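Local atomic coordinates of periplasmic branched-chain amino acid-binding protein (Burkholderia mallei, PDB entry 3I09), a protein that probably captures branched-chain amino acids or related small carboxylates in the periplasm for an ABC transporter, and here holds acetoacetic acid in its cleft. Residues 100-106 with 119-125; 152-157 with 201-205; 246-252 with 332-338; 251-256 with 346-351. Residues are numbered along the deposited sequence.

In the fold
Contacts 1 and 2 are buried and both touch the acetoacetic acid; contacts 3 and 4 are only partly buried. Contact 1 joins two loops at the edge of the six-stranded sheet through backbone carbonyls, whereas contact 2, in the four-stranded parallel sheet's layer, has no hydrogen bond between its segments. They meet where Thr124 CG2 lies 3.7 Å from Phe152 CE1. Contact 3 is regular antiparallel pairing, and contact 4 continues from the end of strand 248-251 to the loop before strand 351-357, with aromatic rings and waters; the two share Asp251 and Ser252. Contact 1 reaches contact 3 through Tyr122 CB, 3.8 Å from Met333 CE.

Contact 1. Residues 100-106 with 119-125; sequences NIGAGAD and HYAYDTM. With AAE (acetoacetic acid), chain C.
In this type I periplasmic binding protein fold, residues 100-106 and 119-125 leave neighbouring parallel strands at the edge of the six-stranded sheet and form one side of the ligand site. Asn100 pairs with His119 (CA-CA 5.1 Å), and Tyr120 N donates to Asn100 O at 2.9 Å. After the bridge, residues 101-105 are loop, as are 120-123 up to helix 124-137. Asn100 OD1 (chi1 t) accepts from Ala103 N, three residues on, at 3.0 Å, an Asx motif. His119, also t, donates from NE2 to Ala103 O at 2.6 Å. Tyr122 (p) brings its ring against the backbone of residues 102-104, and OH donates to Gly102 O at 2.7 Å. An ideal CB on Gly104 would clash with this ring. Asp123 (p) N-caps the helix, OD1 bonding Ala126 N. Thr124 OG1 (chi1 p) accepts from Asp106 N at 3.1 Å and is also hydrogen-bonded to Asn159 OD1; Thr124 N bonds Gly104 O at 2.8 Å. Gly104 N donates to O1 of acetoacetic acid at 2.7 Å.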
# COMPACT_ATOMS: atom_id res chain seq x y z
N ASN A 100 -1.49 -9.00 -3.11
CA ASN A 100 -0.60 -7.86 -3.06
C ASN A 100 -0.96 -6.88 -1.94
O ASN A 100 -2.12 -6.45 -1.82
CB ASN A 100 -0.55 -7.11 -4.36
CG ASN A 100 0.58 -6.08 -4.35
OD1 ASN A 100 0.47 -5.06 -3.69
ND2 ASN A 100 1.71 -6.41 -5.00
N ILE A 101 0.03 -6.58 -1.09
CA ILE A 101 -0.14 -5.63 0.00
C ILE A 101 0.58 -4.30 -0.26
O ILE A 101 -0.02 -3.21 -0.17
CB ILE A 101 0.40 -6.20 1.35
CG1 ILE A 101 -0.56 -7.26 1.93
CG2 ILE A 101 0.57 -5.08 2.37
CD1 ILE A 101 -0.74 -8.42 1.12
N GLY A 102 1.87 -4.36 -0.57
CA GLY A 102 2.68 -3.16 -0.51
C GLY A 102 2.49 -2.17 -1.65
O GLY A 102 2.78 -0.98 -1.46
N ALA A 103 2.00 -2.64 -2.80
CA ALA A 103 1.90 -1.82 -4.00
C ALA A 103 0.53 -1.17 -4.08
O ALA A 103 -0.46 -1.70 -3.60
CB ALA A 103 2.17 -2.66 -5.26
N GLY A 104 0.50 0.02 -4.67
CA GLY A 104 -0.72 0.78 -4.75
C GLY A 104 -1.49 0.86 -6.03
O GLY A 104 -2.66 1.17 -5.99
N ALA A 105 -0.86 0.62 -7.18
CA ALA A 105 -1.53 0.96 -8.43
C ALA A 105 -2.89 0.27 -8.55
O ALA A 105 -2.99 -0.97 -8.49
CB ALA A 105 -0.67 0.60 -9.65
N ASP A 106 -3.94 1.07 -8.79
CA ASP A 106 -5.29 0.51 -8.96
C ASP A 106 -5.46 -0.33 -10.24
O ASP A 106 -6.47 -1.01 -10.41
CB ASP A 106 -6.39 1.58 -8.82
CG ASP A 106 -6.48 2.54 -10.00
OD1 ASP A 106 -5.50 2.71 -10.76
OD2 ASP A 106 -7.54 3.21 -10.12
N HIS A 119 -6.06 -7.43 -3.90
CA HIS A 119 -5.36 -6.19 -3.56
C HIS A 119 -5.83 -5.81 -2.17
O HIS A 119 -6.97 -5.40 -1.96
CB HIS A 119 -5.60 -5.10 -4.61
CG HIS A 119 -4.52 -4.04 -4.65
ND1 HIS A 119 -4.61 -2.92 -5.44
CD2 HIS A 119 -3.29 -3.99 -4.07
CE1 HIS A 119 -3.53 -2.18 -5.28
NE2 HIS A 119 -2.71 -2.80 -4.46
N TYR A 120 -4.95 -6.01 -1.19
CA TYR A 120 -5.39 -6.19 0.18
C TYR A 120 -5.48 -4.94 1.05
O TYR A 120 -6.41 -4.84 1.87
CB TYR A 120 -4.52 -7.23 0.90
CG TYR A 120 -5.15 -7.83 2.15
CD1 TYR A 120 -5.97 -8.95 2.07
CD2 TYR A 120 -4.84 -7.33 3.43
CE1 TYR A 120 -6.50 -9.55 3.22
CE2 TYR A 120 -5.39 -7.90 4.59
CZ TYR A 120 -6.20 -9.03 4.47
OH TYR A 120 -6.77 -9.63 5.58
N ALA A 121 -4.52 -4.02 0.92
CA ALA A 121 -4.34 -2.95 1.92
C ALA A 121 -4.84 -1.56 1.54
O ALA A 121 -5.48 -0.88 2.35
CB ALA A 121 -2.89 -2.88 2.38
N TYR A 122 -4.51 -1.13 0.35
CA TYR A 122 -4.84 0.22 -0.14
C TYR A 122 -4.66 0.22 -1.66
O TYR A 122 -4.06 -0.69 -2.20
CB TYR A 122 -3.95 1.31 0.47
CG TYR A 122 -2.56 1.32 -0.07
CD1 TYR A 122 -1.67 0.29 0.22
CD2 TYR A 122 -2.16 2.27 -1.01
CE1 TYR A 122 -0.37 0.27 -0.34
CE2 TYR A 122 -0.86 2.28 -1.54
CZ TYR A 122 0.01 1.27 -1.23
OH TYR A 122 1.28 1.27 -1.78
N ASP A 123 -5.17 1.24 -2.33
CA ASP A 123 -4.76 1.49 -3.72
C ASP A 123 -4.80 2.96 -4.02
O ASP A 123 -5.19 3.79 -3.19
CB ASP A 123 -5.55 0.65 -4.77
CG ASP A 123 -7.02 1.01 -4.89
OD1 ASP A 123 -7.38 2.18 -4.69
OD2 ASP A 123 -7.80 0.07 -5.21
N THR A 124 -4.35 3.30 -5.21
CA THR A 124 -4.26 4.72 -5.60
C THR A 124 -5.59 5.42 -5.77
O THR A 124 -5.67 6.64 -5.61
CB THR A 124 -3.44 4.86 -6.88
OG1 THR A 124 -3.97 3.99 -7.89
CG2 THR A 124 -2.00 4.48 -6.61
N MSE A 125 -6.66 4.69 -6.07
CA MSE A 125 -8.00 5.30 -6.09
C MSE A 125 -8.41 5.75 -4.66
O MSE A 125 -8.90 6.84 -4.49
CB MSE A 125 -9.01 4.33 -6.69
CG MSE A 125 -10.40 4.79 -6.68
SE MSE A 125 -10.56 6.32 -7.93
CE MSE A 125 -10.61 5.30 -9.56
O1 AAE C . 2.96 0.95 -5.44
C2 AAE C . 4.06 1.48 -5.20
O3 AAE C . 5.02 1.43 -6.00
C4 AAE C . 4.22 2.25 -3.90
C5 AAE C . 4.76 1.38 -2.80
O8 AAE C . 4.82 0.13 -2.92
C9 AAE C . 5.06 2.09 -1.51
O HOH W 1 -2.58 -2.91 -1.14

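Contact 2. Residues 152-157 with 201-205; sequences FGKALE and LANAG. With AAE (acetoacetic acid), chain C.
From the end of strand 198-202, residues 201-205 run past the first turns of helix 151-166, with Gly153 and Ala202 the nearest pair (CA-CA 5.1 Å). Leu201 points away, and its O comes only to 4.4 Å from Leu156 CD2. Ala202, the centre of an inverse gamma turn with a weak Asn203 N to Leu201 O bond of 3.1 Å, directs CB at the helix: it lies 4.3 Å from Leu156 CG and 4.2 Å from Glu157 CB, while Ala202 O rests 3.5 Å from Gly153 CA. An ideal CB on Gly153 would stand a tight 3.3 Å from that oxygen. This is helix-on-sheet packing in an alpha/beta lobe of the type I binding-protein fold, the strand's C-terminal end opening into the ligand pocket. Asn203, extended, turns its side chain away to Thr208 and His177; its C meets the Phe152 ring edge, 3.7 Å from CE2. Phe152 and Leu156 both take chi1 t. Ala204, again extended, sets CB 3.9 Å from Phe152 CE2 and 3.8 Å from C9 of acetoacetic acid, whose C4 lies over one face of the Phe152 ring.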
# COMPACT_ATOMS: atom_id res chain seq x y z
N PHE A 152 3.42 3.22 -10.44
CA PHE A 152 2.77 3.79 -9.27
C PHE A 152 2.50 5.28 -9.39
O PHE A 152 1.39 5.72 -9.15
CB PHE A 152 3.59 3.53 -7.99
CG PHE A 152 3.09 4.27 -6.81
CD1 PHE A 152 1.89 3.88 -6.20
CD2 PHE A 152 3.77 5.37 -6.31
CE1 PHE A 152 1.41 4.57 -5.11
CE2 PHE A 152 3.28 6.08 -5.23
CZ PHE A 152 2.09 5.67 -4.61
N GLY A 153 3.53 6.06 -9.72
CA GLY A 153 3.37 7.50 -9.86
C GLY A 153 2.32 7.85 -10.88
O GLY A 153 1.45 8.70 -10.63
N LYS A 154 2.38 7.19 -12.03
CA LYS A 154 1.47 7.46 -13.13
C LYS A 154 0.01 7.18 -12.74
O LYS A 154 -0.88 7.98 -13.02
CB LYS A 154 1.87 6.65 -14.38
CG LYS A 154 3.24 7.05 -14.92
CD LYS A 154 3.62 6.28 -16.20
CE LYS A 154 5.13 6.23 -16.38
NZ LYS A 154 5.53 5.37 -17.54
N ALA A 155 -0.22 6.05 -12.08
CA ALA A 155 -1.56 5.69 -11.64
C ALA A 155 -2.07 6.70 -10.60
O ALA A 155 -3.22 7.13 -10.69
CB ALA A 155 -1.60 4.30 -11.06
N LEU A 156 -1.20 7.12 -9.69
CA LEU A 156 -1.64 7.95 -8.58
C LEU A 156 -1.91 9.34 -9.09
O LEU A 156 -2.89 9.94 -8.70
CB LEU A 156 -0.62 7.98 -7.44
CG LEU A 156 -0.91 8.85 -6.21
CD1 LEU A 156 -2.28 8.51 -5.54
CD2 LEU A 156 0.21 8.62 -5.21
N GLU A 157 -1.06 9.83 -9.98
CA GLU A 157 -1.28 11.13 -10.60
C GLU A 157 -2.61 11.12 -11.37
O GLU A 157 -3.39 12.07 -11.29
CB GLU A 157 -0.11 11.53 -11.53
CG GLU A 157 -0.34 12.86 -12.29
CD GLU A 157 0.73 13.19 -13.33
OE1 GLU A 157 1.94 12.99 -13.08
OE2 GLU A 157 0.36 13.69 -14.41
N LEU A 201 2.37 15.17 -4.22
CA LEU A 201 3.48 14.23 -4.22
C LEU A 201 3.02 12.85 -4.62
O LEU A 201 2.54 12.07 -3.77
CB LEU A 201 4.08 14.18 -2.82
CG LEU A 201 4.63 15.53 -2.35
CD1 LEU A 201 5.08 15.44 -0.89
CD2 LEU A 201 5.76 16.01 -3.26
N ALA A 202 3.07 12.56 -5.92
CA ALA A 202 2.65 11.26 -6.46
C ALA A 202 3.87 10.35 -6.45
O ALA A 202 4.40 9.93 -7.50
CB ALA A 202 2.06 11.43 -7.90
N ASN A 203 4.32 10.02 -5.24
CA ASN A 203 5.52 9.22 -5.05
C ASN A 203 5.41 8.65 -3.64
O ASN A 203 4.38 8.85 -3.01
CB ASN A 203 6.80 10.03 -5.28
CG ASN A 203 6.94 11.27 -4.37
OD1 ASN A 203 6.37 11.36 -3.29
ND2 ASN A 203 7.83 12.18 -4.77
N ALA A 204 6.41 7.93 -3.17
CA ALA A 204 6.26 7.17 -1.90
C ALA A 204 7.60 6.97 -1.22
O ALA A 204 8.68 7.15 -1.83
CB ALA A 204 5.63 5.83 -2.17
N GLY A 205 7.55 6.57 0.03
CA GLY A 205 8.73 6.15 0.75
C GLY A 205 9.85 7.17 0.77
O GLY A 205 9.63 8.36 1.03
O1 AAE C . 2.96 0.95 -5.44
C2 AAE C . 4.06 1.48 -5.20
O3 AAE C . 5.02 1.43 -6.00
C4 AAE C . 4.22 2.25 -3.90
C5 AAE C . 4.76 1.38 -2.80
O8 AAE C . 4.82 0.13 -2.92
C9 AAE C . 5.06 2.09 -1.51

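Contact 3. Residues 246-252 with 332-338; sequences GLVLTDS and DMYLMEV. With EDO (1,2-ethanediol), chain H.
Strands 248-251 and 333-338 run antiparallel, their axes approaching to 4.6 Å with 145° between directions. Leu249-Met336 (backbone N to O both ways, each 2.8 Å) and Asp251-Tyr334 (N to O both ways, each 2.9 Å) are hydrogen-bonded pairs; Val248-Glu337 and Thr250-Leu335 are non-hydrogen-bonded pairs. Gly246 N to Val338 O and Val338 N to Leu247 O, both 2.9 Å, prolong the pairing. On the face of Val248, Thr250, Leu335 and Glu337, Leu335 (chi1 t) fits CD1 between Val248 CG1, at 3.4 Å, and Thr250 OG1, at 3.9 Å; OG1 is hydrogen-bonded to Thr131 OG1 of helix 124-137. On the opposite face, Leu249 (chi1 p) leans into the hollow between Val338 CG2, 3.7 Å from its CD2, and selenomethionine Met336 CE, 4.1 Å from its CD1. At the Ser252 end, selenomethionine Met333 (all m) brings SE 3.7 Å from Ser252 CB and CE 4.0 Å from Thr250 CG2. Backbone bonds fix the register in this five-stranded antiparallel sheet; mostly apolar contacts fill both faces, without a salt bridge between the segments.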
# COMPACT_ATOMS: atom_id res chain seq x y z
N GLY A 246 0.35 18.91 10.30
CA GLY A 246 -0.72 19.45 9.50
C GLY A 246 -0.92 18.79 8.18
O GLY A 246 -1.91 19.07 7.52
N LEU A 247 -0.01 17.92 7.76
CA LEU A 247 -0.24 17.19 6.50
C LEU A 247 -1.44 16.26 6.65
O LEU A 247 -1.62 15.61 7.71
CB LEU A 247 0.99 16.38 6.10
CG LEU A 247 2.21 17.19 5.61
CD1 LEU A 247 3.39 16.28 5.40
CD2 LEU A 247 1.91 18.02 4.33
N VAL A 248 -2.25 16.20 5.60
CA VAL A 248 -3.40 15.31 5.58
C VAL A 248 -3.05 14.09 4.73
O VAL A 248 -2.44 14.18 3.64
CB VAL A 248 -4.62 16.04 5.05
CG1 VAL A 248 -5.75 15.08 4.84
CG2 VAL A 248 -5.03 17.20 6.04
N LEU A 249 -3.37 12.92 5.24
CA LEU A 249 -3.04 11.71 4.53
C LEU A 249 -4.14 10.68 4.68
O LEU A 249 -5.00 10.80 5.56
CB LEU A 249 -1.68 11.18 4.99
CG LEU A 249 -1.51 10.87 6.44
CD1 LEU A 249 -1.93 9.47 6.60
CD2 LEU A 249 -0.03 11.07 6.93
N THR A 250 -4.11 9.69 3.80
CA THR A 250 -5.04 8.58 3.80
C THR A 250 -4.27 7.32 4.13
O THR A 250 -3.24 7.05 3.49
CB THR A 250 -5.75 8.42 2.42
OG1 THR A 250 -6.52 9.57 2.18
CG2 THR A 250 -6.72 7.26 2.42
N ASP A 251 -4.72 6.55 5.12
CA ASP A 251 -4.03 5.27 5.43
C ASP A 251 -5.05 4.22 5.80
O ASP A 251 -6.19 4.55 6.08
CB ASP A 251 -2.97 5.44 6.52
CG ASP A 251 -1.78 4.37 6.42
OD1 ASP A 251 -1.91 3.33 5.73
OD2 ASP A 251 -0.66 4.63 6.96
N SER A 252 -4.65 2.95 5.81
CA SER A 252 -5.59 1.88 6.09
C SER A 252 -5.58 1.39 7.52
O SER A 252 -6.45 0.62 7.90
CB SER A 252 -5.32 0.67 5.17
OG SER A 252 -4.09 0.04 5.49
N ASP A 332 -12.72 -0.06 5.50
CA ASP A 332 -12.70 1.38 5.77
C ASP A 332 -11.27 1.92 5.68
O ASP A 332 -10.31 1.25 6.06
CB ASP A 332 -13.20 1.67 7.18
CG ASP A 332 -14.69 1.41 7.38
OD1 ASP A 332 -15.45 1.12 6.42
OD2 ASP A 332 -15.08 1.51 8.58
N MSE A 333 -11.16 3.14 5.19
CA MSE A 333 -9.92 3.87 5.14
C MSE A 333 -10.02 5.06 6.10
O MSE A 333 -11.14 5.43 6.54
CB MSE A 333 -9.64 4.32 3.70
CG MSE A 333 -9.50 3.20 2.70
SE MSE A 333 -7.88 2.06 2.97
CE MSE A 333 -6.62 3.25 2.35
N TYR A 334 -8.88 5.66 6.46
CA TYR A 334 -8.83 6.75 7.45
C TYR A 334 -8.14 7.97 6.85
O TYR A 334 -7.01 7.86 6.35
CB TYR A 334 -8.09 6.29 8.72
CG TYR A 334 -8.76 5.06 9.27
CD1 TYR A 334 -9.95 5.17 9.97
CD2 TYR A 334 -8.28 3.78 8.98
CE1 TYR A 334 -10.62 4.07 10.41
CE2 TYR A 334 -8.95 2.66 9.41
CZ TYR A 334 -10.12 2.81 10.13
OH TYR A 334 -10.81 1.71 10.54
N LEU A 335 -8.80 9.11 6.95
CA LEU A 335 -8.20 10.42 6.63
C LEU A 335 -7.62 10.92 7.94
O LEU A 335 -8.35 11.08 8.92
CB LEU A 335 -9.27 11.38 6.14
CG LEU A 335 -8.78 12.72 5.59
CD1 LEU A 335 -7.94 12.47 4.31
CD2 LEU A 335 -9.95 13.66 5.32
N MSE A 336 -6.32 11.15 7.96
CA MSE A 336 -5.64 11.61 9.17
C MSE A 336 -4.87 12.87 8.97
O MSE A 336 -4.51 13.24 7.83
CB MSE A 336 -4.75 10.48 9.63
CG MSE A 336 -5.73 9.34 9.76
SE MSE A 336 -5.23 8.10 10.83
CE MSE A 336 -3.77 7.64 9.78
N GLU A 337 -4.65 13.57 10.08
CA GLU A 337 -3.82 14.74 10.04
C GLU A 337 -2.62 14.49 10.96
O GLU A 337 -2.77 13.97 12.06
CB GLU A 337 -4.59 16.00 10.46
CG GLU A 337 -3.74 17.24 10.39
CD GLU A 337 -4.46 18.55 10.79
OE1 GLU A 337 -5.42 18.48 11.60
OE2 GLU A 337 -4.02 19.63 10.35
N VAL A 338 -1.43 14.87 10.50
CA VAL A 338 -0.21 14.68 11.29
C VAL A 338 -0.20 15.70 12.41
O VAL A 338 -0.48 16.90 12.19
CB VAL A 338 1.05 14.80 10.44
CG1 VAL A 338 2.28 14.63 11.34
CG2 VAL A 338 1.01 13.76 9.26
C1 EDO H . -15.91 -2.76 4.50
O1 EDO H . -15.98 -1.33 4.55
C2 EDO H . -17.25 -3.39 4.84
O2 EDO H . -17.10 -4.35 5.88

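Contact 4. Residues 251-256 with 346-351; sequences DSWYWN and EPWDYY
Trp255, with 88 Å² covered, and Tyr351, with 75 Å², carry this loop-to-loop contact, and Tyr254 follows with 44 Å². The backbones stay apart, CA pairs being no nearer than 7.4 Å (Asn256-Asp349), so side chains and water bridge the gap. Glu346 to Asp349 form a type II beta turn, with Asp349 N on Glu346 O at 3.0 Å and Trp348 at positive phi (71°). Trp255 (chi1 p, chi2 -90°) points the edge of its indole at this turn: NE1 donates to Trp348 O at 2.9 Å, CE2 lies 4.0 Å from Trp348 CB, and CZ2 is 3.8 Å from Pro347 O. Trp348 stacks on His237. Tyr351 (chi1 m) approaches Tyr254 (chi1 p), CE2 being 3.8 Å from Tyr254 CB; the rings are oblique, with centroids 5.9 Å apart and planes at 62°. Tyr351 OH donates to water 3 at 2.7 Å, which donates to Asp251 OD2 at 2.4 Å; water 2 donates to Tyr351 OH at 3.1 Å and Trp253 O at 2.7 Å. Water 5 accepts from Asn256 ND2 at 2.8 Å and donates to Asp349 OD1 at 2.5 Å. Asp251 OD1 also bonds Ser278, Asn256 OD1 bonds Arg262, and Asp349 OD1 forms a salt bridge with Lys339. The contact joins the loop leaving strand 248-251 to that leading into strand 351-357. With one direct hydrogen bond, its polar cohesion depends largely on water, complementing aromatic packing.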
# COMPACT_ATOMS: atom_id res chain seq x y z
N ASP A 251 -4.72 6.55 5.12
CA ASP A 251 -4.03 5.27 5.43
C ASP A 251 -5.05 4.22 5.80
O ASP A 251 -6.19 4.55 6.08
CB ASP A 251 -2.97 5.44 6.52
CG ASP A 251 -1.78 4.37 6.42
OD1 ASP A 251 -1.91 3.33 5.73
OD2 ASP A 251 -0.66 4.63 6.96
N SER A 252 -4.65 2.95 5.81
CA SER A 252 -5.59 1.88 6.09
C SER A 252 -5.58 1.39 7.52
O SER A 252 -6.45 0.62 7.90
CB SER A 252 -5.32 0.67 5.17
OG SER A 252 -4.09 0.04 5.49
N TRP A 253 -4.55 1.76 8.30
CA TRP A 253 -4.36 1.20 9.65
C TRP A 253 -3.33 2.03 10.38
O TRP A 253 -2.43 2.59 9.75
CB TRP A 253 -3.87 -0.23 9.54
CG TRP A 253 -3.77 -1.00 10.81
CD1 TRP A 253 -4.75 -1.76 11.37
CD2 TRP A 253 -2.62 -1.13 11.65
NE1 TRP A 253 -4.30 -2.36 12.52
CE2 TRP A 253 -2.98 -2.00 12.70
CE3 TRP A 253 -1.33 -0.61 11.61
CZ2 TRP A 253 -2.09 -2.33 13.74
CZ3 TRP A 253 -0.42 -1.00 12.60
CH2 TRP A 253 -0.81 -1.81 13.66
N TYR A 254 -3.51 2.15 11.69
CA TYR A 254 -2.53 2.84 12.52
C TYR A 254 -2.51 2.17 13.88
O TYR A 254 -3.58 1.73 14.42
CB TYR A 254 -2.76 4.38 12.61
CG TYR A 254 -4.09 4.81 13.18
CD1 TYR A 254 -5.27 4.63 12.47
CD2 TYR A 254 -4.17 5.41 14.44
CE1 TYR A 254 -6.50 5.05 12.99
CE2 TYR A 254 -5.38 5.81 14.96
CZ TYR A 254 -6.54 5.63 14.24
OH TYR A 254 -7.74 6.01 14.77
N TRP A 255 -1.30 2.05 14.40
CA TRP A 255 -1.05 1.23 15.59
C TRP A 255 -1.88 1.67 16.79
O TRP A 255 -2.27 0.83 17.60
CB TRP A 255 0.46 1.24 15.92
CG TRP A 255 0.97 2.55 16.42
CD1 TRP A 255 1.48 3.60 15.69
CD2 TRP A 255 1.00 2.94 17.77
NE1 TRP A 255 1.84 4.62 16.54
CE2 TRP A 255 1.53 4.25 17.83
CE3 TRP A 255 0.60 2.31 18.96
CZ2 TRP A 255 1.69 4.94 19.03
CZ3 TRP A 255 0.73 3.02 20.16
CH2 TRP A 255 1.29 4.31 20.19
N ASN A 256 -2.15 2.96 16.90
CA ASN A 256 -2.82 3.49 18.09
C ASN A 256 -4.33 3.68 17.91
O ASN A 256 -4.96 4.35 18.71
CB ASN A 256 -2.20 4.83 18.51
CG ASN A 256 -2.44 5.15 19.99
OD1 ASN A 256 -2.64 4.25 20.80
ND2 ASN A 256 -2.40 6.46 20.35
N GLU A 346 3.35 10.17 23.18
CA GLU A 346 4.35 9.12 23.39
C GLU A 346 5.02 8.87 22.06
O GLU A 346 4.53 9.36 21.02
CB GLU A 346 3.74 7.84 23.96
CG GLU A 346 2.65 7.24 23.08
CD GLU A 346 1.28 7.82 23.30
OE1 GLU A 346 0.96 8.21 24.44
OE2 GLU A 346 0.46 7.80 22.34
N PRO A 347 6.12 8.10 22.07
CA PRO A 347 6.78 7.84 20.79
C PRO A 347 5.84 7.21 19.79
O PRO A 347 5.02 6.35 20.13
CB PRO A 347 7.90 6.88 21.18
CG PRO A 347 8.19 7.24 22.62
CD PRO A 347 6.87 7.53 23.19
N TRP A 348 5.97 7.66 18.54
CA TRP A 348 5.14 7.21 17.42
C TRP A 348 3.70 7.68 17.43
O TRP A 348 2.93 7.26 16.56
CB TRP A 348 5.23 5.69 17.17
CG TRP A 348 6.62 5.15 16.97
CD1 TRP A 348 7.48 4.75 17.96
CD2 TRP A 348 7.26 4.82 15.74
NE1 TRP A 348 8.64 4.24 17.42
CE2 TRP A 348 8.54 4.29 16.06
CE3 TRP A 348 6.91 4.98 14.40
CZ2 TRP A 348 9.44 3.86 15.08
CZ3 TRP A 348 7.81 4.57 13.42
CH2 TRP A 348 9.07 4.02 13.77
N ASP A 349 3.33 8.55 18.36
CA ASP A 349 1.98 9.11 18.39
C ASP A 349 1.90 10.26 17.39
O ASP A 349 2.18 11.38 17.73
CB ASP A 349 1.63 9.55 19.83
CG ASP A 349 0.30 10.28 19.94
OD1 ASP A 349 -0.53 10.14 19.05
OD2 ASP A 349 0.07 10.96 20.98
N TYR A 350 1.52 9.96 16.14
CA TYR A 350 1.63 10.94 15.07
C TYR A 350 0.32 11.43 14.47
O TYR A 350 0.34 12.48 13.80
CB TYR A 350 2.49 10.37 13.92
CG TYR A 350 3.91 9.97 14.26
CD1 TYR A 350 4.60 10.52 15.34
CD2 TYR A 350 4.63 9.11 13.42
CE1 TYR A 350 5.93 10.19 15.59
CE2 TYR A 350 5.96 8.76 13.70
CZ TYR A 350 6.58 9.27 14.78
OH TYR A 350 7.87 8.93 15.06
N TYR A 351 -0.79 10.71 14.65
CA TYR A 351 -2.01 10.92 13.88
C TYR A 351 -3.20 11.42 14.67
O TYR A 351 -3.42 10.96 15.79
CB TYR A 351 -2.47 9.58 13.33
CG TYR A 351 -1.49 8.83 12.49
CD1 TYR A 351 -1.24 9.20 11.18
CD2 TYR A 351 -0.88 7.68 12.98
CE1 TYR A 351 -0.40 8.47 10.38
CE2 TYR A 351 -0.01 6.95 12.19
CZ TYR A 351 0.24 7.36 10.90
OH TYR A 351 1.10 6.64 10.11
O HOH W 2 -0.12 3.84 10.26
O HOH W 3 0.31 6.77 7.48
O HOH W 4 -1.95 8.64 22.61
O HOH W 5 -2.02 8.28 18.25